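Local coordinates for NANS (YJHS), A 9-O-acetyl N-acetylneuraminic acid esterase (Escherichia coli O157:H7 EDL933, PDB 3PT5), which probably removes the 9-O-acetyl group from 9-O-acetyl-N-acetylneuraminate, a host sialic acid on which the bacterium can then grow, at residues H60-G65 / T99-V104. Residues are numbered along the deposited sequence; the frame is centred on the assembly and turned at random.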
ATOM      1  N   HIS A  60       8.047  -5.445 -16.689  1.00 15.92           N
ATOM      2  CA  HIS A  60       6.841  -5.325 -17.506  1.00 15.38           C
ATOM      3  C   HIS A  60       5.737  -4.801 -16.620  1.00 15.43           C
ATOM      4  O   HIS A  60       5.865  -4.854 -15.390  1.00 16.20           O
ATOM      5  CB  HIS A  60       6.436  -6.659 -18.154  1.00 15.57           C
ATOM      6  CG  HIS A  60       7.483  -7.200 -19.077  1.00 18.60           C
ATOM      7  ND1 HIS A  60       7.480  -6.975 -20.441  1.00 20.76           N
ATOM      8  CD2 HIS A  60       8.614  -7.888 -18.807  1.00 18.94           C
ATOM      9  CE1 HIS A  60       8.552  -7.534 -20.971  1.00 18.58           C
ATOM     10  NE2 HIS A  60       9.265  -8.078 -20.000  1.00 19.77           N
ATOM     11  N   THR A  61       4.675  -4.267 -17.229  1.00 14.33           N
ATOM     12  CA  THR A  61       3.615  -3.675 -16.417  1.00 14.47           C
ATOM     13  C   THR A  61       2.897  -4.742 -15.606  1.00 13.96           C
ATOM     14  O   THR A  61       2.458  -4.489 -14.472  1.00 13.09           O
ATOM     15  CB  THR A  61       2.618  -2.876 -17.263  1.00 13.75           C
ATOM     16  OG1 THR A  61       2.030  -3.715 -18.263  1.00 16.67           O
ATOM     17  CG2 THR A  61       3.324  -1.725 -17.914  1.00 13.27           C
ATOM     18  N   HIS A  62       2.809  -5.933 -16.187  1.00 13.16           N
ATOM     19  CA  HIS A  62       2.182  -7.110 -15.601  1.00 14.38           C
ATOM     20  C   HIS A  62       2.649  -8.313 -16.438  1.00 15.51           C
ATOM     21  O   HIS A  62       3.232  -8.107 -17.516  1.00 15.16           O
ATOM     22  CB  HIS A  62       0.648  -6.976 -15.590  1.00 14.53           C
ATOM     23  CG  HIS A  62       0.037  -6.805 -16.947  1.00 15.53           C
ATOM     24  ND1 HIS A  62      -0.434  -7.867 -17.692  1.00 18.25           N
ATOM     25  CD2 HIS A  62      -0.245  -5.689 -17.662  1.00 18.63           C
ATOM     26  CE1 HIS A  62      -0.955  -7.410 -18.820  1.00 15.02           C
ATOM     27  NE2 HIS A  62      -0.829  -6.097 -18.836  1.00 20.21           N
ATOM     28  N   PRO A  63       2.401  -9.553 -15.968  1.00 16.53           N
ATOM     29  CA  PRO A  63       2.935 -10.671 -16.743  1.00 17.17           C
ATOM     30  C   PRO A  63       2.289 -10.724 -18.139  1.00 17.57           C
ATOM     31  O   PRO A  63       1.058 -10.752 -18.275  1.00 17.55           O
ATOM     32  CB  PRO A  63       2.584 -11.897 -15.889  1.00 17.73           C
ATOM     33  CG  PRO A  63       2.363 -11.328 -14.487  1.00 18.05           C
ATOM     34  CD  PRO A  63       1.766 -10.003 -14.710  1.00 15.54           C
ATOM     35  N   GLY A  64       3.134 -10.642 -19.166  1.00 17.78           N
ATOM     36  CA  GLY A  64       2.662 -10.699 -20.534  1.00 16.75           C
ATOM     37  C   GLY A  64       2.292  -9.340 -21.079  1.00 16.84           C
ATOM     38  O   GLY A  64       1.813  -9.243 -22.211  1.00 17.04           O
ATOM     39  N   GLY A  65       2.569  -8.294 -20.293  1.00 16.03           N
ATOM     40  CA  GLY A  65       2.219  -6.928 -20.668  1.00 16.95           C
ATOM     41  C   GLY A  65       3.434  -6.199 -21.239  1.00 17.41           C
ATOM     42  O   GLY A  65       4.526  -6.774 -21.329  1.00 18.02           O
ATOM     43  N   THR A  99      -5.118 -10.303 -17.163  1.00 19.53           N
ATOM     44  CA  THR A  99      -6.001  -9.337 -16.512  1.00 18.26           C
ATOM     45  C   THR A  99      -6.304  -9.683 -15.060  1.00 17.49           C
ATOM     46  O   THR A  99      -6.527  -8.769 -14.246  1.00 17.66           O
ATOM     47  CB  THR A  99      -7.341  -9.231 -17.225  1.00 18.29           C
ATOM     48  OG1 THR A  99      -7.992 -10.509 -17.218  1.00 18.48           O
ATOM     49  CG2 THR A  99      -7.157  -8.729 -18.668  1.00 18.71           C
ATOM     50  N   GLN A 100      -6.356 -10.980 -14.757  1.00 16.51           N
ATOM     51  CA  GLN A 100      -6.725 -11.475 -13.407  1.00 15.11           C
ATOM     52  C   GLN A 100      -5.537 -12.081 -12.662  1.00 14.80           C
ATOM     53  O   GLN A 100      -5.707 -13.021 -11.883  1.00 16.23           O
ATOM     54  CB  GLN A 100      -7.811 -12.554 -13.493  1.00 16.73           C
ATOM     55  CG  GLN A 100      -9.158 -12.082 -13.936  1.00 20.04           C
ATOM     56  CD  GLN A 100     -10.192 -13.195 -13.891  1.00 21.70           C
ATOM     57  OE1 GLN A 100     -10.018 -14.215 -14.552  1.00 25.43           O
ATOM     58  NE2 GLN A 100     -11.274 -13.000 -13.113  1.00 25.34           N
ATOM     59  N   TYR A 101      -4.363 -11.525 -12.892  1.00 12.94           N
ATOM     60  CA  TYR A 101      -3.119 -12.024 -12.309  1.00 12.01           C
ATOM     61  C   TYR A 101      -2.997 -11.672 -10.834  1.00 11.52           C
ATOM     62  O   TYR A 101      -3.444 -10.622 -10.403  1.00 10.79           O
ATOM     63  CB  TYR A 101      -1.916 -11.434 -13.051  1.00 12.34           C
ATOM     64  CG  TYR A 101      -1.987  -9.920 -13.272  1.00 12.12           C
ATOM     65  CD1 TYR A 101      -1.457  -9.025 -12.335  1.00 11.06           C
ATOM     66  CD2 TYR A 101      -2.571  -9.397 -14.404  1.00 10.11           C
ATOM     67  CE1 TYR A 101      -1.533  -7.663 -12.516  1.00 12.16           C
ATOM     68  CE2 TYR A 101      -2.664  -8.026 -14.605  1.00 13.22           C
ATOM     69  CZ  TYR A 101      -2.139  -7.159 -13.653  1.00 12.72           C
ATOM     70  OH  TYR A 101      -2.209  -5.809 -13.839  1.00 14.33           O
ATOM     71  N   GLY A 102      -2.369 -12.542 -10.060  1.00 10.52           N
ATOM     72  CA  GLY A 102      -1.895 -12.133  -8.748  1.00 10.38           C
ATOM     73  C   GLY A 102      -2.934 -11.928  -7.666  1.00  9.60           C
ATOM     74  O   GLY A 102      -4.067 -12.406  -7.735  1.00 10.57           O
ATOM     75  N   THR A 103      -2.491 -11.224  -6.634  1.00  9.25           N
ATOM     76  CA  THR A 103      -3.315 -10.900  -5.485  1.00  8.83           C
ATOM     77  C   THR A 103      -3.851  -9.472  -5.618  1.00  9.29           C
ATOM     78  O   THR A 103      -3.550  -8.779  -6.581  1.00  9.80           O
ATOM     79  CB  THR A 103      -2.445 -10.967  -4.230  1.00  8.77           C
ATOM     80  OG1 THR A 103      -1.179 -10.369  -4.538  1.00 11.23           O
ATOM     81  CG2 THR A 103      -2.291 -12.420  -3.814  1.00  7.92           C
ATOM     82  N   VAL A 104      -4.674  -9.047  -4.658  1.00  7.72           N
ATOM     83  CA  VAL A 104      -5.346  -7.750  -4.762  1.00  8.13           C
ATOM     84  C   VAL A 104      -4.902  -6.818  -3.640  1.00  8.08           C
ATOM     85  O   VAL A 104      -4.897  -7.219  -2.479  1.00  8.57           O
ATOM     86  CB  VAL A 104      -6.867  -7.935  -4.687  1.00  7.68           C
ATOM     87  CG1 VAL A 104      -7.613  -6.611  -4.706  1.00  7.13           C
ATOM     88  CG2 VAL A 104      -7.333  -8.802  -5.884  1.00  8.63           C
TER
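The carbonyl oxygen of His62 accepts a hydrogen bond from Gly65 N (2.9 Å), closing a type II beta turn whose first two residues, His62 and Pro63, pack against one face of the Tyr101 ring. In this SGNH hydrolase fold the turn belongs to the loop between strands 52-55 and 73-75, while Tyr101 lies in the loop leading to helix 107-114. No hydrogen bond joins the two segments; the contact rests on CH-pi packing. His62 CB sits over the hydroxyl-bearing end of the ring, 3.4 Å from Tyr101 CZ, and Pro63 CD lies over the other end, 4.0 Å from Tyr101 CG. The His62 methylene can press closely on the face, and Pro63 CD, bonded to the amide nitrogen, probably has slightly positive hydrogens that suit it. Proline also fits the second turn position, where its ring fixes phi, and Gly64 readily adopts the positive phi (88°) of the third. His62 CG is placed between its own N and C (chi1 60°), which carries the imidazole past the rim of the tyrosine. The two ring planes are almost parallel, at 4°, but so displaced that little of one lies above the other (centroids 5.1 Å apart). Tyr101 is buried, and its hydroxyl is satisfied by a hydrogen bond with Thr77 OG1; the His78 ring and His90 also pack against the Tyr101 side chain. The imidazole may be steadied in part from its own turn: a CB on Gly65 would run into His62 NE2, so glycine lets CA come 3.6 Å above the ring plane, and His62 ND1 makes a weak, bent hydrogen bond to Pro63 O at 3.3 Å.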